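Local coordinates for Pre-mRNA splicing helicase-like protein (Chaetomium thermophilum, PDB 4RVQ) that is the spliceosomal helicase Brr2, whose noncanonical PWI domain probably mediates contacts with protein or RNA partners during pre-mRNA splicing, at residues N12-H15 with A16-D20; W94-R97 with L98-E102; L119-I122 with L123-Y127. All coordinates share one frame; numbering follows the deposited sequence.

How the interactions relate
All three contacts are local, formed within a turn or along a helix, and they meet at Leu95. In interaction 2 this leucine, on helix 89-99, packs against Ala16 and Ile19 of interaction 1 and against Ile122 and Leu126 of interaction 3, so the loop and the last helix share one apolar layer. Glu125 OE2 of interaction 3 probably accepts a hydrogen bond from Ala16 N. All three are partly buried: Val14, Ala16, Ile19, Leu95, Leu98, Ile122 and Leu123 face the interior, Arg17, Glu18, Arg100, Arg120, Trp121 and Asp124 the surface. Loop 12-20 uses side chains to grip backbone amides; 94-102 and 119-127 share helical backbone bonds but differ in side chains, reaching arginines against a water bridge.

Interaction 1: residues N12-H15 with A16-D20; sequences NYVH and AREID
The backbone nitrogen His15 N donates to Glu18 OE2 at 2.9 Å, a nearly straight bond that meets the carboxylate oxygen on its anti side, tilted out of the carboxylate plane. The two residues are tied a second time in the reverse sense, since Glu18 N donates to His15 O at 2.9 Å from above the carbonyl plane. The imidazole makes a third bond: Arg17 N, at the ring edge and tilted 26° from its plane, gives its hydrogen to His15 ND1 at 3.0 Å with an angle of 170°. The ring is brought there by CG lying anti to the backbone N (chi1 -170°), and Arg17 CG comes as near as 3.2 Å to His15 ND1. Acting as an acceptor, ND1 is probably unprotonated. With an alanine here, the amide of Arg17 would probably be left without its acceptor and the aliphatic part of the arginine without the ring beside it. On the inner side Val14 CG2 touches Glu18 CB and, at 3.8 Å, Ile19 CG1, Val14 and Ile19 crossing at about a right angle; Ile19 also rests on helix 89-99. These bonds and contacts open a short 3-10 turn, 16-18, which runs directly into an inverse gamma turn centred on Ile19.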
loop_
_atom_site.group_PDB
_atom_site.type_symbol
_atom_site.label_atom_id
_atom_site.label_comp_id
_atom_site.label_asym_id
_atom_site.label_seq_id
_atom_site.Cartn_x
_atom_site.Cartn_y
_atom_site.Cartn_z
ATOM N N ASN A 12 -2.051 -7.749 -9.087
ATOM C CA ASN A 12 -2.170 -6.856 -7.960
ATOM C C ASN A 12 -2.127 -7.548 -6.629
ATOM O O ASN A 12 -2.097 -6.852 -5.603
ATOM C CB ASN A 12 -3.454 -6.073 -8.067
ATOM C CG ASN A 12 -3.506 -5.183 -9.288
ATOM O OD1 ASN A 12 -2.493 -4.674 -9.753
ATOM N ND2 ASN A 12 -4.678 -4.974 -9.795
ATOM N N TYR A 13 -2.119 -8.869 -6.596
ATOM C CA TYR A 13 -2.223 -9.558 -5.310
ATOM C C TYR A 13 -0.921 -9.417 -4.522
ATOM O O TYR A 13 0.153 -9.648 -5.072
ATOM C CB TYR A 13 -2.606 -11.054 -5.462
ATOM C CG TYR A 13 -2.810 -11.648 -4.097
ATOM C CD1 TYR A 13 -3.937 -11.359 -3.362
ATOM C CD2 TYR A 13 -1.825 -12.434 -3.494
ATOM C CE1 TYR A 13 -4.097 -11.851 -2.078
ATOM C CE2 TYR A 13 -1.981 -12.900 -2.229
ATOM C CZ TYR A 13 -3.092 -12.609 -1.513
ATOM O OH TYR A 13 -3.227 -13.108 -0.235
ATOM N N VAL A 14 -1.044 -9.084 -3.246
ATOM C CA VAL A 14 0.103 -9.033 -2.328
ATOM C C VAL A 14 -0.403 -9.521 -0.995
ATOM O O VAL A 14 -1.390 -9.013 -0.457
ATOM C CB VAL A 14 0.701 -7.608 -2.221
ATOM C CG1 VAL A 14 -0.283 -6.554 -1.871
ATOM C CG2 VAL A 14 1.862 -7.617 -1.246
ATOM N N HIS A 15 0.243 -10.548 -0.470
ATOM C CA HIS A 15 -0.163 -11.107 0.810
ATOM C C HIS A 15 0.278 -10.164 1.947
ATOM O O HIS A 15 1.315 -9.520 1.860
ATOM C CB HIS A 15 0.440 -12.499 1.030
ATOM C CG HIS A 15 -0.132 -13.198 2.209
ATOM N ND1 HIS A 15 0.407 -13.102 3.477
ATOM C CD2 HIS A 15 -1.197 -14.029 2.300
ATOM C CE1 HIS A 15 -0.318 -13.840 4.297
ATOM N NE2 HIS A 15 -1.297 -14.409 3.608
ATOM N N ALA A 16 -0.491 -10.132 3.030
ATOM C CA ALA A 16 -0.163 -9.268 4.157
ATOM C C ALA A 16 1.288 -9.466 4.636
ATOM O O ALA A 16 1.944 -8.504 5.024
ATOM C CB ALA A 16 -1.126 -9.510 5.301
ATOM N N ARG A 17 1.779 -10.699 4.666
ATOM C CA ARG A 17 3.134 -10.935 5.183
ATOM C C ARG A 17 4.217 -10.323 4.304
ATOM O O ARG A 17 5.363 -10.195 4.756
ATOM C CB ARG A 17 3.390 -12.425 5.375
ATOM C CG ARG A 17 3.584 -13.223 4.112
ATOM C CD ARG A 17 3.624 -14.729 4.438
ATOM N NE ARG A 17 4.906 -15.110 4.987
ATOM C CZ ARG A 17 5.232 -16.269 5.549
ATOM N NH1 ARG A 17 4.363 -17.280 5.746
ATOM N NH2 ARG A 17 6.481 -16.373 5.955
ATOM N N GLU A 18 3.879 -9.964 3.074
ATOM C CA GLU A 18 4.850 -9.371 2.164
ATOM C C GLU A 18 5.097 -7.904 2.484
ATOM O O GLU A 18 6.110 -7.361 2.069
ATOM C CB GLU A 18 4.402 -9.513 0.714
ATOM C CG GLU A 18 4.230 -10.936 0.284
ATOM C CD GLU A 18 3.947 -11.035 -1.188
ATOM O OE1 GLU A 18 4.876 -10.734 -1.986
ATOM O OE2 GLU A 18 2.798 -11.388 -1.589
ATOM N N ILE A 19 4.167 -7.240 3.143
ATOM C CA ILE A 19 4.235 -5.792 3.314
ATOM C C ILE A 19 5.038 -5.432 4.550
ATOM O O ILE A 19 4.494 -5.167 5.606
ATOM C CB ILE A 19 2.847 -5.137 3.255
ATOM C CG1 ILE A 19 2.161 -5.523 1.914
ATOM C CG2 ILE A 19 2.972 -3.608 3.369
ATOM C CD1 ILE A 19 0.838 -4.908 1.663
ATOM N N ASP A 20 6.357 -5.513 4.407
ATOM C CA ASP A 20 7.284 -5.066 5.417
ATOM C C ASP A 20 7.312 -3.539 5.430
ATOM O O ASP A 20 6.656 -2.841 4.625
ATOM C CB ASP A 20 8.673 -5.657 5.159
ATOM C CG ASP A 20 9.198 -5.253 3.818
ATOM O OD1 ASP A 20 8.725 -5.838 2.839
ATOM O OD2 ASP A 20 10.060 -4.316 3.737
#

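Interaction 2: residues W94-R97 with L98-E102. With EDO (1,2-ethanediol), chain F; EDO (1,2-ethanediol), chain G.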
loop_
_atom_site.group_PDB
_atom_site.type_symbol
_atom_site.label_atom_id
_atom_site.label_comp_id
_atom_site.label_asym_id
_atom_site.label_seq_id
_atom_site.Cartn_x
_atom_site.Cartn_y
_atom_site.Cartn_z
ATOM N N TRP A 94 -2.191 0.450 6.221
ATOM C CA TRP A 94 -2.195 -0.077 7.559
ATOM C C TRP A 94 -1.029 -0.982 7.854
ATOM O O TRP A 94 -0.470 -0.946 8.961
ATOM C CB TRP A 94 -3.533 -0.761 7.867
ATOM C CG TRP A 94 -4.629 0.250 8.045
ATOM C CD1 TRP A 94 -5.594 0.605 7.161
ATOM C CD2 TRP A 94 -4.864 1.018 9.210
ATOM N NE1 TRP A 94 -6.406 1.537 7.699
ATOM C CE2 TRP A 94 -5.989 1.829 8.964
ATOM C CE3 TRP A 94 -4.239 1.101 10.452
ATOM C CZ2 TRP A 94 -6.483 2.699 9.907
ATOM C CZ3 TRP A 94 -4.737 1.974 11.398
ATOM C CH2 TRP A 94 -5.833 2.784 11.118
ATOM N N LEU A 95 -0.673 -1.876 6.945
ATOM C CA LEU A 95 0.421 -2.776 7.195
ATOM C C LEU A 95 1.778 -2.088 7.186
ATOM O O LEU A 95 2.686 -2.527 7.897
ATOM C CB LEU A 95 0.413 -3.970 6.262
ATOM C CG LEU A 95 -0.783 -4.906 6.391
ATOM C CD1 LEU A 95 -0.813 -5.912 5.282
ATOM C CD2 LEU A 95 -0.826 -5.527 7.778
ATOM N N THR A 96 1.940 -1.023 6.397
ATOM C CA THR A 96 3.168 -0.243 6.469
ATOM C C THR A 96 3.291 0.370 7.873
ATOM O O THR A 96 4.346 0.335 8.513
ATOM C CB THR A 96 3.226 0.823 5.382
ATOM O OG1 THR A 96 3.225 0.171 4.103
ATOM C CG2 THR A 96 4.461 1.665 5.505
ATOM N N ARG A 97 2.210 0.989 8.351
ATOM C CA ARG A 97 2.204 1.576 9.663
ATOM C C ARG A 97 2.484 0.517 10.732
ATOM O O ARG A 97 3.301 0.724 11.644
ATOM C CB ARG A 97 0.877 2.281 9.934
ATOM C CG ARG A 97 0.907 3.080 11.207
ATOM C CD ARG A 97 -0.434 3.780 11.495
ATOM N NE ARG A 97 -0.426 4.291 12.856
ATOM C CZ ARG A 97 -1.505 4.534 13.584
ATOM N NH1 ARG A 97 -2.692 4.416 13.048
ATOM N NH2 ARG A 97 -1.389 4.891 14.852
ATOM N N LEU A 98 1.798 -0.599 10.657
ATOM C CA LEU A 98 1.977 -1.660 11.650
ATOM C C LEU A 98 3.400 -2.197 11.633
ATOM O O LEU A 98 4.008 -2.425 12.700
ATOM C CB LEU A 98 0.934 -2.765 11.453
ATOM C CG LEU A 98 0.934 -3.902 12.477
ATOM C CD1 LEU A 98 0.754 -3.403 13.887
ATOM C CD2 LEU A 98 -0.140 -4.904 12.111
ATOM N N ALA A 99 3.953 -2.412 10.449
ATOM C CA ALA A 99 5.316 -2.952 10.354
ATOM C C ALA A 99 6.327 -2.032 10.999
ATOM O O ALA A 99 7.397 -2.479 11.417
ATOM C CB ALA A 99 5.697 -3.208 8.909
ATOM N N ARG A 100 6.044 -0.742 11.015
ATOM C CA ARG A 100 6.920 0.276 11.577
ATOM C C ARG A 100 6.700 0.508 13.077
ATOM O O ARG A 100 7.498 1.266 13.661
ATOM C CB ARG A 100 6.770 1.575 10.762
ATOM C CG ARG A 100 7.414 1.429 9.420
ATOM C CD ARG A 100 7.066 2.525 8.412
ATOM N NE ARG A 100 8.046 2.500 7.305
ATOM C CZ ARG A 100 9.258 3.011 7.430
ATOM N NH1 ARG A 100 9.556 3.799 8.449
ATOM N NH2 ARG A 100 10.177 2.770 6.533
ATOM N N ALA A 101 5.734 -0.139 13.702
ATOM C CA ALA A 101 5.414 0.036 15.106
ATOM C C ALA A 101 6.151 -1.029 15.920
ATOM O O ALA A 101 5.986 -2.219 15.715
ATOM C CB ALA A 101 3.931 -0.038 15.319
ATOM N N GLU A 102 7.023 -0.557 16.831
ATOM C CA GLU A 102 7.862 -1.428 17.635
ATOM C C GLU A 102 7.320 -1.709 19.036
ATOM O O GLU A 102 7.570 -2.765 19.600
ATOM C CB GLU A 102 9.241 -0.768 17.792
ATOM C CG GLU A 102 9.916 -0.320 16.494
ATOM C CD GLU A 102 10.635 -1.459 15.773
ATOM O OE1 GLU A 102 10.588 -2.598 16.259
ATOM O OE2 GLU A 102 11.236 -1.211 14.705
HETATM C C1 EDO F . -3.512 4.624 9.147
HETATM O O1 EDO F . -3.268 5.324 10.345
HETATM C C2 EDO F . -4.570 5.352 8.336
HETATM O O2 EDO F . -3.991 6.591 7.903
HETATM C C1 EDO G . -8.070 4.099 4.960
HETATM O O1 EDO G . -8.081 3.916 6.383
HETATM C C2 EDO G . -6.848 3.386 4.394
HETATM O O2 EDO G . -7.065 3.039 3.023
#
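The last turn of helix 89-99 is closed by i to i+4 backbone bonds, Leu98 N to Trp94 O and Ala99 N to Leu95 O, both 2.9 Å. The next bond, Arg100 N to Thr96 O, lengthens to 3.2 Å, and the same amide has a weak second acceptor in Arg97 O. Thr96 and Arg100 run side by side, with Thr96 CG2 at the edge of the guanidinium and 4.0 Å from Arg100 CD. Thr96 CG2 lies anti to the backbone N, which sets it beside Arg100, while OG1 (chi1 -63°) turns back to Val92 O. Arg100 NE reaches Ala21 O, and its guanidinium makes a cation-pi contact with Tyr22. On another side of the helix an ethanediol, probably from the crystallisation liquor, lies over one face of the Trp94 indole, with C1 3.6 Å from Trp94 CH2; its O1 accepts a weak bond from Arg97 NH1. A second such diol takes the indole hydrogen through O1, 3.2 Å from Trp94 NE1. Leu95 CD2 and Leu98 CD2 are 4.4 Å apart, and both side chains pack on helix 120-127. Buried leucines thus hold one side, while on others Arg97 salt-bridges Glu113 of helix 104-116 and Arg100 holds the loop before helix 23-29.

Interaction 3: residues L119-I122 with L123-Y127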
loop_
_atom_site.group_PDB
_atom_site.type_symbol
_atom_site.label_atom_id
_atom_site.label_comp_id
_atom_site.label_asym_id
_atom_site.label_seq_id
_atom_site.Cartn_x
_atom_site.Cartn_y
_atom_site.Cartn_z
ATOM N N LEU A 119 -11.119 -4.307 9.194
ATOM C CA LEU A 119 -9.955 -4.935 8.601
ATOM C C LEU A 119 -9.469 -6.145 9.374
ATOM O O LEU A 119 -8.319 -6.539 9.195
ATOM C CB LEU A 119 -8.827 -3.883 8.415
ATOM C CG LEU A 119 -9.246 -2.656 7.612
ATOM C CD1 LEU A 119 -8.083 -1.677 7.548
ATOM C CD2 LEU A 119 -9.760 -2.981 6.213
ATOM N N ARG A 120 -10.337 -6.779 10.151
ATOM C CA ARG A 120 -10.016 -8.087 10.708
ATOM C C ARG A 120 -9.440 -9.026 9.649
ATOM O O ARG A 120 -8.518 -9.793 9.918
ATOM C CB ARG A 120 -11.237 -8.723 11.394
ATOM C CG ARG A 120 -11.028 -10.144 11.936
ATOM C CD ARG A 120 -9.964 -10.253 12.991
ATOM N NE ARG A 120 -10.326 -9.451 14.129
ATOM C CZ ARG A 120 -9.468 -8.960 14.978
ATOM N NH1 ARG A 120 -8.158 -9.203 14.833
ATOM N NH2 ARG A 120 -9.891 -8.178 15.967
ATOM N N TRP A 121 -9.990 -9.013 8.434
ATOM C CA TRP A 121 -9.520 -9.906 7.392
ATOM C C TRP A 121 -8.026 -9.758 7.123
ATOM O O TRP A 121 -7.347 -10.722 6.831
ATOM C CB TRP A 121 -10.331 -9.717 6.103
ATOM C CG TRP A 121 -10.081 -8.508 5.297
ATOM C CD1 TRP A 121 -10.709 -7.266 5.397
ATOM C CD2 TRP A 121 -9.140 -8.388 4.225
ATOM N NE1 TRP A 121 -10.178 -6.402 4.467
ATOM C CE2 TRP A 121 -9.235 -7.062 3.718
ATOM C CE3 TRP A 121 -8.259 -9.284 3.625
ATOM C CZ2 TRP A 121 -8.467 -6.625 2.648
ATOM C CZ3 TRP A 121 -7.511 -8.849 2.578
ATOM C CH2 TRP A 121 -7.625 -7.526 2.096
ATOM N N ILE A 122 -7.518 -8.530 7.236
ATOM C CA ILE A 122 -6.096 -8.283 7.015
ATOM C C ILE A 122 -5.261 -8.834 8.164
ATOM O O ILE A 122 -4.227 -9.468 7.933
ATOM C CB ILE A 122 -5.804 -6.793 6.789
ATOM C CG1 ILE A 122 -6.589 -6.288 5.565
ATOM C CG2 ILE A 122 -4.309 -6.569 6.648
ATOM C CD1 ILE A 122 -6.344 -4.808 5.269
ATOM N N LEU A 123 -5.709 -8.625 9.379
ATOM C CA LEU A 123 -5.038 -9.183 10.534
ATOM C C LEU A 123 -5.044 -10.706 10.518
ATOM O O LEU A 123 -4.063 -11.335 10.897
ATOM C CB LEU A 123 -5.639 -8.648 11.822
ATOM C CG LEU A 123 -5.434 -7.154 12.015
ATOM C CD1 LEU A 123 -6.234 -6.663 13.227
ATOM C CD2 LEU A 123 -3.933 -6.793 12.137
ATOM N N ASP A 124 -6.161 -11.316 10.074
ATOM C CA ASP A 124 -6.201 -12.760 9.941
ATOM C C ASP A 124 -5.186 -13.237 8.933
ATOM O O ASP A 124 -4.513 -14.256 9.131
ATOM C CB ASP A 124 -7.582 -13.210 9.480
ATOM C CG ASP A 124 -8.624 -13.190 10.570
ATOM O OD1 ASP A 124 -8.314 -13.072 11.760
ATOM O OD2 ASP A 124 -9.820 -13.345 10.225
ATOM N N GLU A 125 -5.034 -12.514 7.836
ATOM C CA GLU A 125 -4.035 -12.878 6.844
ATOM C C GLU A 125 -2.627 -12.775 7.455
ATOM O O GLU A 125 -1.772 -13.649 7.267
ATOM C CB GLU A 125 -4.153 -11.916 5.665
ATOM C CG GLU A 125 -4.048 -12.527 4.397
ATOM C CD GLU A 125 -4.142 -11.658 3.187
ATOM O OE1 GLU A 125 -5.134 -11.798 2.459
ATOM O OE2 GLU A 125 -3.229 -10.971 2.830
ATOM N N LEU A 126 -2.369 -11.679 8.166
ATOM C CA LEU A 126 -1.024 -11.423 8.683
ATOM C C LEU A 126 -0.625 -12.450 9.738
ATOM O O LEU A 126 0.468 -12.999 9.688
ATOM C CB LEU A 126 -0.968 -10.024 9.282
ATOM C CG LEU A 126 0.374 -9.589 9.832
ATOM C CD1 LEU A 126 1.396 -9.561 8.710
ATOM C CD2 LEU A 126 0.257 -8.252 10.506
ATOM N N TYR A 127 -1.512 -12.684 10.694
ATOM C CA TYR A 127 -1.202 -13.464 11.871
ATOM C C TYR A 127 -1.687 -14.906 11.821
ATOM O O TYR A 127 -1.261 -15.746 12.625
ATOM C CB TYR A 127 -1.764 -12.776 13.128
ATOM C CG TYR A 127 -1.158 -11.423 13.436
ATOM C CD1 TYR A 127 0.208 -11.203 13.352
ATOM C CD2 TYR A 127 -1.949 -10.360 13.815
ATOM C CE1 TYR A 127 0.765 -9.984 13.678
ATOM C CE2 TYR A 127 -1.394 -9.126 14.131
ATOM C CZ TYR A 127 -0.029 -8.944 14.046
ATOM O OH TYR A 127 0.526 -7.730 14.362
HETATM O O HOH W 1 -6.968 -11.499 13.538
#
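Arg120 and Asp124, one turn apart at the start of the final helix, 120-127, meet through a water molecule. It accepts from Arg120 NH1 at 2.9 Å and donates to Asp124 OD1 at 2.7 Å. The charged groups stay apart, with Arg120 NE 4.8 Å from Asp124 OD1, and their planes are 32° from each other. Bends at chi2 and chi3 (both 61°) curl the arginine over toward Asp124 and Leu123, so that Arg120 CD lies against Asp124 OD1 and Arg120 NH1 comes within 3.6 Å of Leu123 CD1. Asp124 N donates to Arg120 O at 2.8 Å, nearly along the C=O axis, while Leu119, at the N-cap, offers its carbonyl to Leu123 N in a weak bond. On another side, Trp121 and Glu125 lie alongside each other, Glu125 OE1 at the edge of the indole, 3.8 Å from Trp121 CZ3; OE2 is held by Lys91 and by Ala16 N. Ile122 CG1 stands over the centre of the same indole. Further out, Leu119, Ile122 and Leu123 pack on Met114 of helix 104-116. At the helix end, Glu111 and Arg107 hold Tyr127 OH, and Leu126 CD2 sits 3.6 Å above one face of the Tyr127 ring.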